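Local coordinates for Alr4995 protein (Nostoc sp., PDB 6LRF) that acts as a bifunctional arginine dihydrolase and ornithine cyclodeaminase, with a GME-family domain joined to a C-terminal Rossmann-fold region, at residues B[284-292]-B[347-358]; B[359-367]-B[390-398]. All coordinates share one frame; numbering follows the deposited sequence.

Contact 1: residues B[284-292]-B[347-358]; sequences ESRIIRIEG and ISLLIDLGAVDL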
ATOM      1  N   GLU B 284       7.875  24.621  37.958  1.00 26.51           N
ATOM      2  CA  GLU B 284       6.547  24.974  38.455  1.00 29.02           C
ATOM      3  C   GLU B 284       5.727  23.740  38.815  1.00 27.75           C
ATOM      4  O   GLU B 284       5.946  22.656  38.280  1.00 22.62           O
ATOM      5  CB  GLU B 284       5.776  25.778  37.416  1.00 28.86           C
ATOM      6  CG  GLU B 284       6.262  27.179  37.226  1.00 33.81           C
ATOM      7  CD  GLU B 284       5.421  27.922  36.212  1.00 36.16           C
ATOM      8  OE1 GLU B 284       4.501  27.295  35.629  1.00 37.50           O
ATOM      9  OE2 GLU B 284       5.663  29.130  36.015  1.00 38.28           O
ATOM     10  N   SER B 285       4.768  23.934  39.710  1.00 29.51           N
ATOM     11  CA  SER B 285       3.946  22.855  40.225  1.00 29.86           C
ATOM     12  C   SER B 285       2.519  23.322  40.335  1.00 31.84           C
ATOM     13  O   SER B 285       2.260  24.499  40.570  1.00 32.33           O
ATOM     14  CB  SER B 285       4.445  22.388  41.589  1.00 32.85           C
ATOM     15  OG  SER B 285       5.405  21.361  41.438  1.00 41.60           O
ATOM     16  N   ARG B 286       1.601  22.375  40.180  1.00 30.67           N
ATOM     17  CA  ARG B 286       0.180  22.659  40.155  1.00 31.62           C
ATOM     18  C   ARG B 286      -0.551  21.371  40.509  1.00 32.67           C
ATOM     19  O   ARG B 286      -0.225  20.308  39.996  1.00 32.98           O
ATOM     20  CB  ARG B 286      -0.222  23.175  38.775  1.00 32.83           C
ATOM     21  CG  ARG B 286      -1.625  23.706  38.656  1.00 37.62           C
ATOM     22  CD  ARG B 286      -1.736  24.545  37.404  1.00 41.30           C
ATOM     23  NE  ARG B 286      -3.121  24.773  37.008  1.00 49.82           N
ATOM     24  CZ  ARG B 286      -3.489  25.666  36.093  1.00 47.51           C
ATOM     25  NH1 ARG B 286      -2.562  26.413  35.505  1.00 46.37           N
ATOM     26  NH2 ARG B 286      -4.775  25.819  35.771  1.00 49.39           N
ATOM     27  N   ILE B 287      -1.520  21.443  41.407  1.00 32.82           N
ATOM     28  CA  ILE B 287      -2.308  20.261  41.694  1.00 33.45           C
ATOM     29  C   ILE B 287      -3.580  20.298  40.837  1.00 32.95           C
ATOM     30  O   ILE B 287      -4.267  21.313  40.766  1.00 32.93           O
ATOM     31  CB  ILE B 287      -2.647  20.157  43.190  1.00 36.51           C
ATOM     32  CG1 ILE B 287      -1.376  19.843  43.993  1.00 36.53           C
ATOM     33  CG2 ILE B 287      -3.704  19.078  43.436  1.00 30.02           C
ATOM     34  CD1 ILE B 287      -1.582  19.826  45.509  1.00 38.20           C
ATOM     35  N   ILE B 288      -3.859  19.208  40.137  1.00 32.46           N
ATOM     36  CA  ILE B 288      -5.081  19.134  39.348  1.00 30.17           C
ATOM     37  C   ILE B 288      -5.976  18.024  39.893  1.00 28.15           C
ATOM     38  O   ILE B 288      -5.515  17.122  40.593  1.00 33.57           O
ATOM     39  CB  ILE B 288      -4.782  18.902  37.848  1.00 31.69           C
ATOM     40  CG1 ILE B 288      -3.968  17.627  37.652  1.00 35.08           C
ATOM     41  CG2 ILE B 288      -4.052  20.090  37.252  1.00 28.29           C
ATOM     42  CD1 ILE B 288      -4.792  16.443  37.171  1.00 29.13           C
ATOM     43  N   ARG B 289      -7.262  18.100  39.586  1.00 31.59           N
ATOM     44  CA  ARG B 289      -8.190  17.044  39.977  1.00 31.47           C
ATOM     45  C   ARG B 289      -8.824  16.439  38.723  1.00 32.41           C
ATOM     46  O   ARG B 289      -9.141  17.155  37.772  1.00 31.80           O
ATOM     47  CB  ARG B 289      -9.251  17.599  40.931  1.00 36.42           C
ATOM     48  CG  ARG B 289     -10.227  16.584  41.501  1.00 41.24           C
ATOM     49  CD  ARG B 289     -11.119  17.253  42.537  1.00 43.58           C
ATOM     50  NE  ARG B 289     -12.267  16.431  42.908  1.00 50.61           N
ATOM     51  CZ  ARG B 289     -12.240  15.510  43.865  1.00 53.18           C
ATOM     52  NH1 ARG B 289     -11.112  15.286  44.538  1.00 47.07           N
ATOM     53  NH2 ARG B 289     -13.337  14.809  44.148  1.00 46.56           N
ATOM     54  N   ILE B 290      -8.969  15.117  38.706  1.00 32.70           N
ATOM     55  CA  ILE B 290      -9.630  14.426  37.597  1.00 27.03           C
ATOM     56  C   ILE B 290     -10.679  13.469  38.175  1.00 31.04           C
ATOM     57  O   ILE B 290     -10.409  12.765  39.143  1.00 29.99           O
ATOM     58  CB  ILE B 290      -8.605  13.679  36.708  1.00 32.76           C
ATOM     59  CG1 ILE B 290      -9.306  12.942  35.575  1.00 37.69           C
ATOM     60  CG2 ILE B 290      -7.750  12.722  37.519  1.00 33.38           C
ATOM     61  CD1 ILE B 290      -9.830  13.874  34.507  1.00 41.67           C
ATOM     62  N   GLU B 291     -11.890  13.495  37.614  1.00 30.32           N
ATOM     63  CA  GLU B 291     -13.005  12.666  38.076  1.00 29.67           C
ATOM     64  C   GLU B 291     -13.611  11.832  36.942  1.00 34.49           C
ATOM     65  O   GLU B 291     -13.614  12.248  35.783  1.00 29.01           O
ATOM     66  CB  GLU B 291     -14.113  13.527  38.681  1.00 31.61           C
ATOM     67  CG  GLU B 291     -13.885  14.034  40.090  1.00 38.17           C
ATOM     68  CD  GLU B 291     -15.134  14.722  40.663  1.00 51.77           C
ATOM     69  OE1 GLU B 291     -16.176  14.731  39.968  1.00 52.30           O
ATOM     70  OE2 GLU B 291     -15.082  15.240  41.805  1.00 49.80           O
ATOM     71  N   GLY B 292     -14.165  10.671  37.280  1.00 31.71           N
ATOM     72  CA  GLY B 292     -14.809   9.833  36.279  1.00 30.95           C
ATOM     73  C   GLY B 292     -14.592   8.360  36.543  1.00 29.95           C
ATOM     74  O   GLY B 292     -14.362   7.959  37.688  1.00 28.29           O
ATOM     75  N   ILE B 347      -0.981  21.700  30.682  1.00 22.65           N
ATOM     76  CA  ILE B 347      -2.313  22.077  31.134  1.00 22.42           C
ATOM     77  C   ILE B 347      -3.295  22.164  29.951  1.00 22.11           C
ATOM     78  O   ILE B 347      -4.463  21.777  30.083  1.00 24.11           O
ATOM     79  CB  ILE B 347      -2.263  23.406  31.907  1.00 21.99           C
ATOM     80  CG1 ILE B 347      -1.375  23.241  33.144  1.00 28.23           C
ATOM     81  CG2 ILE B 347      -3.663  23.856  32.318  1.00 19.95           C
ATOM     82  CD1 ILE B 347      -1.821  22.131  34.063  1.00 27.89           C
ATOM     83  N   SER B 348      -2.818  22.623  28.794  1.00 19.59           N
ATOM     84  CA  SER B 348      -3.656  22.651  27.596  1.00 21.90           C
ATOM     85  C   SER B 348      -4.131  21.249  27.222  1.00 24.00           C
ATOM     86  O   SER B 348      -5.285  21.054  26.865  1.00 26.10           O
ATOM     87  CB  SER B 348      -2.911  23.271  26.410  1.00 25.37           C
ATOM     88  OG  SER B 348      -2.690  24.653  26.627  1.00 29.42           O
ATOM     89  N   LEU B 349      -3.245  20.269  27.319  1.00 22.93           N
ATOM     90  CA  LEU B 349      -3.631  18.898  27.020  1.00 24.53           C
ATOM     91  C   LEU B 349      -4.610  18.364  28.088  1.00 29.52           C
ATOM     92  O   LEU B 349      -5.629  17.740  27.765  1.00 29.47           O
ATOM     93  CB  LEU B 349      -2.384  18.014  26.900  1.00 26.89           C
ATOM     94  CG  LEU B 349      -1.441  18.385  25.740  1.00 29.79           C
ATOM     95  CD1 LEU B 349      -0.051  17.751  25.887  1.00 28.28           C
ATOM     96  CD2 LEU B 349      -2.049  18.007  24.385  1.00 30.06           C
ATOM     97  N   LEU B 350      -4.327  18.643  29.358  1.00 23.60           N
ATOM     98  CA  LEU B 350      -5.152  18.131  30.449  1.00 22.57           C
ATOM     99  C   LEU B 350      -6.554  18.750  30.486  1.00 27.92           C
ATOM    100  O   LEU B 350      -7.523  18.096  30.886  1.00 26.53           O
ATOM    101  CB  LEU B 350      -4.467  18.369  31.784  1.00 22.33           C
ATOM    102  CG  LEU B 350      -3.218  17.526  32.038  1.00 30.33           C
ATOM    103  CD1 LEU B 350      -2.631  17.822  33.425  1.00 26.92           C
ATOM    104  CD2 LEU B 350      -3.548  16.049  31.871  1.00 27.07           C
ATOM    105  N   ILE B 351      -6.649  20.016  30.092  1.00 25.70           N
ATOM    106  CA  ILE B 351      -7.932  20.705  30.020  1.00 27.22           C
ATOM    107  C   ILE B 351      -8.929  19.907  29.158  1.00 29.50           C
ATOM    108  O   ILE B 351     -10.089  19.727  29.539  1.00 29.62           O
ATOM    109  CB  ILE B 351      -7.754  22.139  29.480  1.00 23.11           C
ATOM    110  CG1 ILE B 351      -7.248  23.052  30.594  1.00 24.82           C
ATOM    111  CG2 ILE B 351      -9.072  22.701  28.953  1.00 26.93           C
ATOM    112  CD1 ILE B 351      -6.786  24.415  30.101  1.00 24.58           C
ATOM    113  N   ASP B 352      -8.460  19.393  28.026  1.00 32.16           N
ATOM    114  CA  ASP B 352      -9.285  18.553  27.154  1.00 34.35           C
ATOM    115  C   ASP B 352      -9.733  17.237  27.789  1.00 40.74           C
ATOM    116  O   ASP B 352     -10.793  16.706  27.460  1.00 43.73           O
ATOM    117  CB  ASP B 352      -8.532  18.259  25.866  1.00 40.59           C
ATOM    118  CG  ASP B 352      -8.264  19.510  25.068  1.00 45.16           C
ATOM    119  OD1 ASP B 352      -7.217  19.571  24.389  1.00 53.19           O
ATOM    120  OD2 ASP B 352      -9.111  20.437  25.130  1.00 47.38           O
ATOM    121  N   LEU B 353      -8.932  16.704  28.698  1.00 35.39           N
ATOM    122  CA  LEU B 353      -9.324  15.486  29.398  1.00 36.10           C
ATOM    123  C   LEU B 353     -10.276  15.792  30.545  1.00 38.83           C
ATOM    124  O   LEU B 353     -10.745  14.884  31.231  1.00 47.35           O
ATOM    125  CB  LEU B 353      -8.096  14.740  29.928  1.00 35.40           C
ATOM    126  CG  LEU B 353      -7.384  13.779  28.979  1.00 40.84           C
ATOM    127  CD1 LEU B 353      -7.098  14.446  27.658  1.00 37.91           C
ATOM    128  CD2 LEU B 353      -6.092  13.283  29.621  1.00 35.42           C
ATOM    129  N   GLY B 354     -10.559  17.070  30.767  1.00 34.56           N
ATOM    130  CA  GLY B 354     -11.469  17.447  31.830  1.00 34.33           C
ATOM    131  C   GLY B 354     -10.809  17.659  33.182  1.00 37.36           C
ATOM    132  O   GLY B 354     -11.491  17.664  34.209  1.00 42.66           O
ATOM    133  N   ALA B 355      -9.488  17.823  33.194  1.00 32.03           N
ATOM    134  CA  ALA B 355      -8.794  18.196  34.423  1.00 35.65           C
ATOM    135  C   ALA B 355      -9.282  19.572  34.865  1.00 35.46           C
ATOM    136  O   ALA B 355      -9.450  20.473  34.043  1.00 30.57           O
ATOM    137  CB  ALA B 355      -7.285  18.202  34.223  1.00 32.27           C
ATOM    138  N   VAL B 356      -9.549  19.721  36.157  1.00 35.02           N
ATOM    139  CA  VAL B 356     -10.023  20.991  36.682  1.00 39.90           C
ATOM    140  C   VAL B 356      -9.177  21.396  37.874  1.00 44.81           C
ATOM    141  O   VAL B 356      -8.351  20.610  38.372  1.00 34.04           O
ATOM    142  CB  VAL B 356     -11.514  20.936  37.105  1.00 38.62           C
ATOM    143  CG1 VAL B 356     -12.408  20.548  35.905  1.00 33.90           C
ATOM    144  CG2 VAL B 356     -11.700  19.973  38.260  1.00 35.27           C
ATOM    145  N   ASP B 357      -9.382  22.636  38.304  1.00 45.74           N
ATOM    146  CA  ASP B 357      -8.772  23.157  39.515  1.00 52.34           C
ATOM    147  C   ASP B 357      -9.607  22.724  40.718  1.00 52.22           C
ATOM    148  O   ASP B 357     -10.837  22.577  40.610  1.00 49.86           O
ATOM    149  CB  ASP B 357      -8.681  24.692  39.458  1.00 53.86           C
ATOM    150  CG  ASP B 357      -7.724  25.194  38.368  1.00 58.54           C
ATOM    151  OD1 ASP B 357      -6.973  24.373  37.788  1.00 63.41           O
ATOM    152  OD2 ASP B 357      -7.739  26.410  38.077  1.00 61.17           O
ATOM    153  N   LEU B 358      -8.936  22.514  41.852  1.00 58.07           N
ATOM    154  CA  LEU B 358      -9.619  22.447  43.141  1.00 57.04           C
ATOM    155  C   LEU B 358     -10.381  23.772  43.259  1.00 56.79           C
ATOM    156  O   LEU B 358      -9.831  24.823  42.916  1.00 53.59           O
ATOM    157  CB  LEU B 358      -8.624  22.248  44.295  1.00 52.38           C
ATOM    158  CG  LEU B 358      -7.375  21.387  44.037  1.00 49.96           C
ATOM    159  CD1 LEU B 358      -6.356  21.525  45.163  1.00 43.54           C
ATOM    160  CD2 LEU B 358      -7.724  19.919  43.819  1.00 43.13           C
TER
HETATM  161  O   HOH W   1      -5.867  23.311  41.752  1.00 42.81           O
HETATM  162  O   HOH W   2     -12.603  15.576  35.832  1.00 38.65           O
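Arg289 and Val356 bind each other through both of their backbone N-H and C=O groups, Arg289 N to Val356 O at 3.0 Å and Val356 N to Arg289 O at 3.1 Å. They form a lone antiparallel hydrogen-bonded pair. Beyond it two waters carry the link on: one joins Ile287 O to Leu358 N, the other Glu291 N to Gly354 O. At one end Arg286 reaches Asp357 by a weak salt bridge, NH2 to OD1 3.3 Å; the carboxylate oxygen lies at the guanidinium edge, and Ile347 CG2 rests over one face of the group. Arg286 gets there with CG anti to the backbone N (chi1 -171°) and a chain extended to NE. Here the helix of an alpha/beta layer lies against its sheet: residues 347-352 of helix 340-352 run nearly parallel to strand 284-292, at 22°, the helix ends in a Schellman motif at Gly354, and its exit loop turns back along the strand. Between them Ile288 touches Ala355 CB with CD1 (4.2 Å) and Leu350 CD1 with CG1. Ile290 CD1 meets Leu353 O at 3.5 Å, while Leu358 CD1 packs on Ile287 CG2. Further out, Arg289 grips Glu291 OE2 through NE and NH2, and its NH1 pairs with Glu332 on strand 329-337.

Contact 2: residues B[359-367]-B[390-398]; sequences PQDERDAKL and VRINGQWIK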
ATOM      1  N   PRO B 359     -11.648  23.729  43.717  1.00 63.55           N
ATOM      2  CA  PRO B 359     -12.580  24.873  43.644  1.00 62.01           C
ATOM      3  C   PRO B 359     -12.088  26.191  44.280  1.00 65.83           C
ATOM      4  O   PRO B 359     -12.664  27.249  44.000  1.00 65.55           O
ATOM      5  CB  PRO B 359     -13.819  24.357  44.384  1.00 60.33           C
ATOM      6  CG  PRO B 359     -13.733  22.872  44.270  1.00 62.99           C
ATOM      7  CD  PRO B 359     -12.273  22.549  44.340  1.00 57.21           C
ATOM      8  N   GLN B 360     -11.049  26.138  45.109  1.00 62.47           N
ATOM      9  CA  GLN B 360     -10.491  27.355  45.687  1.00 62.41           C
ATOM     10  C   GLN B 360      -9.289  27.852  44.887  1.00 62.30           C
ATOM     11  O   GLN B 360      -8.776  28.949  45.133  1.00 61.35           O
ATOM     12  CB  GLN B 360     -10.090  27.132  47.149  1.00 64.37           C
ATOM     13  CG  GLN B 360     -10.968  27.869  48.165  1.00 71.48           C
ATOM     14  CD  GLN B 360     -10.794  29.387  48.117  1.00 78.50           C
ATOM     15  OE1 GLN B 360     -11.760  30.128  47.907  1.00 84.28           O
ATOM     16  NE2 GLN B 360      -9.560  29.852  48.312  1.00 69.17           N
ATOM     17  N   ASP B 361      -8.841  27.050  43.927  1.00 52.68           N
ATOM     18  CA  ASP B 361      -7.715  27.445  43.088  1.00 54.89           C
ATOM     19  C   ASP B 361      -8.183  28.008  41.746  1.00 53.53           C
ATOM     20  O   ASP B 361      -7.363  28.419  40.916  1.00 51.09           O
ATOM     21  CB  ASP B 361      -6.769  26.265  42.869  1.00 56.81           C
ATOM     22  CG  ASP B 361      -6.097  25.819  44.151  1.00 63.03           C
ATOM     23  OD1 ASP B 361      -6.168  26.579  45.145  1.00 66.28           O
ATOM     24  OD2 ASP B 361      -5.499  24.715  44.163  1.00 59.81           O
ATOM     25  N   GLU B 362      -9.502  28.019  41.552  1.00 49.77           N
ATOM     26  CA  GLU B 362     -10.120  28.631  40.383  1.00 46.00           C
ATOM     27  C   GLU B 362      -9.742  30.103  40.286  1.00 45.80           C
ATOM     28  O   GLU B 362      -9.776  30.832  41.279  1.00 47.66           O
ATOM     29  CB  GLU B 362     -11.649  28.506  40.441  1.00 47.60           C
ATOM     30  CG  GLU B 362     -12.235  27.184  39.968  1.00 47.33           C
ATOM     31  CD  GLU B 362     -13.737  27.278  39.698  1.00 45.40           C
ATOM     32  OE1 GLU B 362     -14.371  26.241  39.403  1.00 53.77           O
ATOM     33  OE2 GLU B 362     -14.293  28.395  39.767  1.00 45.88           O
ATOM     34  N   ARG B 363      -9.384  30.541  39.088  1.00 40.50           N
ATOM     35  CA  ARG B 363      -9.086  31.943  38.847  1.00 39.23           C
ATOM     36  C   ARG B 363      -9.654  32.372  37.498  1.00 35.23           C
ATOM     37  O   ARG B 363     -10.021  31.528  36.682  1.00 31.13           O
ATOM     38  CB  ARG B 363      -7.579  32.181  38.920  1.00 39.74           C
ATOM     39  CG  ARG B 363      -7.052  32.116  40.347  1.00 49.05           C
ATOM     40  CD  ARG B 363      -5.556  32.032  40.367  1.00 54.98           C
ATOM     41  NE  ARG B 363      -4.980  33.258  39.827  1.00 66.42           N
ATOM     42  CZ  ARG B 363      -3.728  33.375  39.397  1.00 62.72           C
ATOM     43  NH1 ARG B 363      -2.898  32.336  39.456  1.00 59.20           N
ATOM     44  NH2 ARG B 363      -3.306  34.537  38.911  1.00 60.38           N
ATOM     45  N   ASP B 364      -9.744  33.682  37.279  1.00 32.23           N
ATOM     46  CA  ASP B 364     -10.222  34.228  36.011  1.00 34.97           C
ATOM     47  C   ASP B 364      -9.184  34.008  34.918  1.00 28.76           C
ATOM     48  O   ASP B 364      -7.983  34.059  35.185  1.00 24.16           O
ATOM     49  CB  ASP B 364     -10.530  35.728  36.137  1.00 33.40           C
ATOM     50  CG  ASP B 364     -11.690  36.012  37.083  1.00 42.32           C
ATOM     51  OD1 ASP B 364     -12.449  35.070  37.419  1.00 38.13           O
ATOM     52  OD2 ASP B 364     -11.842  37.186  37.487  1.00 44.81           O
ATOM     53  N   ALA B 365      -9.646  33.758  33.695  1.00 26.23           N
ATOM     54  CA  ALA B 365      -8.739  33.681  32.559  1.00 21.86           C
ATOM     55  C   ALA B 365      -8.046  35.030  32.389  1.00 24.29           C
ATOM     56  O   ALA B 365      -8.661  36.077  32.568  1.00 24.92           O
ATOM     57  CB  ALA B 365      -9.499  33.293  31.292  1.00 20.86           C
ATOM     58  N   LYS B 366      -6.766  35.018  32.047  1.00 22.68           N
ATOM     59  CA  LYS B 366      -6.059  36.266  31.778  1.00 21.67           C
ATOM     60  C   LYS B 366      -6.377  36.773  30.378  1.00 24.83           C
ATOM     61  O   LYS B 366      -6.442  35.989  29.437  1.00 20.46           O
ATOM     62  CB  LYS B 366      -4.553  36.072  31.942  1.00 22.94           C
ATOM     63  CG  LYS B 366      -4.207  35.285  33.201  1.00 33.27           C
ATOM     64  CD  LYS B 366      -3.087  35.926  34.021  1.00 43.57           C
ATOM     65  CE  LYS B 366      -1.720  35.653  33.403  1.00 47.09           C
ATOM     66  NZ  LYS B 366      -0.636  35.715  34.439  1.00 58.58           N
ATOM     67  N   LEU B 367      -6.587  38.080  30.246  1.00 20.14           N
ATOM     68  CA  LEU B 367      -6.937  38.668  28.970  1.00 22.03           C
ATOM     69  C   LEU B 367      -5.884  39.666  28.522  1.00 24.43           C
ATOM     70  O   LEU B 367      -5.367  40.433  29.338  1.00 25.99           O
ATOM     71  CB  LEU B 367      -8.293  39.361  29.064  1.00 22.03           C
ATOM     72  CG  LEU B 367      -9.485  38.543  29.544  1.00 26.73           C
ATOM     73  CD1 LEU B 367     -10.683  39.469  29.722  1.00 24.99           C
ATOM     74  CD2 LEU B 367      -9.817  37.442  28.541  1.00 25.47           C
ATOM     75  N   VAL B 390     -15.050  29.525  29.867  1.00 23.13           N
ATOM     76  CA  VAL B 390     -13.980  30.379  30.391  1.00 22.73           C
ATOM     77  C   VAL B 390     -14.482  31.259  31.556  1.00 24.48           C
ATOM     78  O   VAL B 390     -15.648  31.652  31.585  1.00 27.19           O
ATOM     79  CB  VAL B 390     -13.387  31.260  29.277  1.00 22.94           C
ATOM     80  CG1 VAL B 390     -12.825  30.382  28.156  1.00 19.49           C
ATOM     81  CG2 VAL B 390     -14.449  32.166  28.696  1.00 22.62           C
ATOM     82  N   ARG B 391     -13.609  31.556  32.518  1.00 21.95           N
ATOM     83  CA  ARG B 391     -14.019  32.264  33.743  1.00 27.55           C
ATOM     84  C   ARG B 391     -13.680  33.749  33.644  1.00 30.14           C
ATOM     85  O   ARG B 391     -12.507  34.126  33.578  1.00 23.86           O
ATOM     86  CB  ARG B 391     -13.350  31.651  34.976  1.00 26.76           C
ATOM     87  CG  ARG B 391     -14.064  31.913  36.328  1.00 33.41           C
ATOM     88  CD  ARG B 391     -13.297  31.199  37.446  1.00 32.01           C
ATOM     89  NE  ARG B 391     -13.852  31.370  38.789  1.00 39.31           N
ATOM     90  CZ  ARG B 391     -13.395  32.248  39.684  1.00 39.48           C
ATOM     91  NH1 ARG B 391     -12.399  33.065  39.374  1.00 34.76           N
ATOM     92  NH2 ARG B 391     -13.941  32.322  40.890  1.00 41.03           N
ATOM     93  N   ILE B 392     -14.720  34.580  33.598  1.00 25.91           N
ATOM     94  CA  ILE B 392     -14.565  36.028  33.466  1.00 29.86           C
ATOM     95  C   ILE B 392     -15.234  36.670  34.679  1.00 30.56           C
ATOM     96  O   ILE B 392     -16.409  36.402  34.947  1.00 29.98           O
ATOM     97  CB  ILE B 392     -15.198  36.562  32.158  1.00 26.74           C
ATOM     98  CG1 ILE B 392     -14.878  35.641  30.975  1.00 26.90           C
ATOM     99  CG2 ILE B 392     -14.788  38.029  31.884  1.00 26.31           C
ATOM    100  CD1 ILE B 392     -13.390  35.531  30.677  1.00 24.51           C
ATOM    101  N   ASN B 393     -14.476  37.488  35.409  1.00 35.51           N
ATOM    102  CA  ASN B 393     -14.887  38.049  36.705  1.00 36.37           C
ATOM    103  C   ASN B 393     -15.749  37.088  37.544  1.00 38.95           C
ATOM    104  O   ASN B 393     -16.904  37.380  37.854  1.00 35.21           O
ATOM    105  CB  ASN B 393     -15.626  39.378  36.504  1.00 39.46           C
ATOM    106  CG  ASN B 393     -15.725  40.214  37.808  1.00 46.83           C
ATOM    107  OD1 ASN B 393     -15.005  39.976  38.780  1.00 46.78           O
ATOM    108  ND2 ASN B 393     -16.619  41.196  37.812  1.00 45.36           N
ATOM    109  N   GLY B 394     -15.182  35.926  37.867  1.00 37.63           N
ATOM    110  CA  GLY B 394     -15.796  34.969  38.774  1.00 37.89           C
ATOM    111  C   GLY B 394     -16.899  34.108  38.197  1.00 36.31           C
ATOM    112  O   GLY B 394     -17.527  33.329  38.906  1.00 39.24           O
ATOM    113  N   GLN B 395     -17.132  34.238  36.901  1.00 38.83           N
ATOM    114  CA  GLN B 395     -18.291  33.627  36.271  1.00 36.29           C
ATOM    115  C   GLN B 395     -17.868  32.779  35.052  1.00 35.43           C
ATOM    116  O   GLN B 395     -17.091  33.243  34.212  1.00 27.12           O
ATOM    117  CB  GLN B 395     -19.277  34.736  35.886  1.00 43.53           C
ATOM    118  CG  GLN B 395     -20.603  34.303  35.273  1.00 47.26           C
ATOM    119  CD  GLN B 395     -21.569  35.485  35.089  1.00 55.76           C
ATOM    120  OE1 GLN B 395     -21.672  36.059  33.996  1.00 50.16           O
ATOM    121  NE2 GLN B 395     -22.285  35.842  36.162  1.00 50.56           N
ATOM    122  N   TRP B 396     -18.355  31.537  34.977  1.00 32.67           N
ATOM    123  CA  TRP B 396     -18.041  30.643  33.853  1.00 31.47           C
ATOM    124  C   TRP B 396     -19.000  30.862  32.684  1.00 33.72           C
ATOM    125  O   TRP B 396     -20.210  30.803  32.845  1.00 30.66           O
ATOM    126  CB  TRP B 396     -18.073  29.176  34.286  1.00 26.66           C
ATOM    127  CG  TRP B 396     -16.945  28.805  35.188  1.00 26.12           C
ATOM    128  CD1 TRP B 396     -16.970  28.747  36.551  1.00 28.86           C
ATOM    129  CD2 TRP B 396     -15.618  28.439  34.796  1.00 26.24           C
ATOM    130  NE1 TRP B 396     -15.740  28.371  37.032  1.00 29.82           N
ATOM    131  CE2 TRP B 396     -14.890  28.179  35.974  1.00 28.28           C
ATOM    132  CE3 TRP B 396     -14.971  28.304  33.560  1.00 24.74           C
ATOM    133  CZ2 TRP B 396     -13.557  27.780  35.956  1.00 29.39           C
ATOM    134  CZ3 TRP B 396     -13.638  27.918  33.541  1.00 25.20           C
ATOM    135  CH2 TRP B 396     -12.947  27.656  34.731  1.00 28.98           C
ATOM    136  N   ILE B 397     -18.415  31.110  31.512  1.00 32.77           N
ATOM    137  CA  ILE B 397     -19.105  31.536  30.296  1.00 32.35           C
ATOM    138  C   ILE B 397     -18.849  30.555  29.153  1.00 30.94           C
ATOM    139  O   ILE B 397     -17.693  30.222  28.876  1.00 28.33           O
ATOM    140  CB  ILE B 397     -18.608  32.934  29.839  1.00 31.80           C
ATOM    141  CG1 ILE B 397     -18.736  33.951  30.973  1.00 35.74           C
ATOM    142  CG2 ILE B 397     -19.327  33.382  28.592  1.00 34.28           C
ATOM    143  CD1 ILE B 397     -20.129  34.026  31.557  1.00 42.28           C
ATOM    144  N   LYS B 398     -19.904  30.130  28.463  1.00 28.22           N
ATOM    145  CA  LYS B 398     -19.759  29.204  27.333  1.00 31.94           C
ATOM    146  C   LYS B 398     -19.182  29.884  26.081  1.00 27.06           C
ATOM    147  O   LYS B 398     -19.641  30.953  25.678  1.00 29.17           O
ATOM    148  CB  LYS B 398     -21.116  28.557  27.020  1.00 32.37           C
ATOM    149  CG  LYS B 398     -21.175  27.758  25.724  1.00 33.41           C
ATOM    150  CD  LYS B 398     -20.755  26.298  25.899  1.00 39.27           C
ATOM    151  CE  LYS B 398     -20.712  25.572  24.542  1.00 43.98           C
ATOM    152  NZ  LYS B 398     -21.809  24.567  24.371  1.00 37.24           N
TER
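Ala365 N donates to Arg391 O at 2.9 Å where the approach to strand 366-369 passes the hairpin 388-400, whose two strands join through a type I' turn from Ile392 to Gln395. The side chains build a salt-bridge network around Arg391, which sends its chain out extended, CG anti to the backbone N (chi1 -158°), to reach two acidic residues. Asp364 OD1 forms a salt bridge with Arg391 NH1 at 2.8 Å, with the carboxylate and guanidinium planes 39° apart. The same oxygen accepts a hydrogen bond from Gly394 N at 2.9 Å on its syn side, so one carboxylate atom ties the arginine to the turn. Glu362, two residues earlier in the loop, crosses Arg391 at about a right angle; its OE2 makes a weak, bent bond with Arg391 NE at 3.2 Å. Glu362 OE2 also accepts the indole N-H of Trp396, 3.1 Å from NE1. That nitrogen points at the oxygen within its ring plane but meets it from above the carboxylate plane, the two flat groups being 81° apart. Glu362 CB lies over one face of the guanidinium, toward its rim, and Gly394 CA over the centre of the opposite one. Arg391 CB in turn sits over the middle of the Trp396 ring, packing the indole against the arginine stem. Arg441, on strand 440-442 beside strand 388-392, adds a cation-pi contact with Trp396, and a long, weak ion pair with Glu362. Two acidic side chains from a loop thus clasp the basic and aromatic residues of a tight beta hairpin with a two-residue loop, near the 440-442 edge of a mixed seven-stranded sheet.

In the fold
Contact 1 is the more buried of the two, joining strand 280-292 of a six-stranded mixed sheet to helix 340-352 and its exit loop, largely through aliphatic side chains and one backbone bridge. Contact 2 lies at the surface and works mostly by charge, pinning the loop that follows to a hairpin of a different, seven-stranded sheet. The two are consecutive along the chain: segment 347-358 runs directly into 359-367, so this connection passes from one sheet to the other. Their centres are about 15 Å apart, and they meet where Asp357 packs against Glu362. Within the two contacts, each of these acids pairs with an arginine of its own contact.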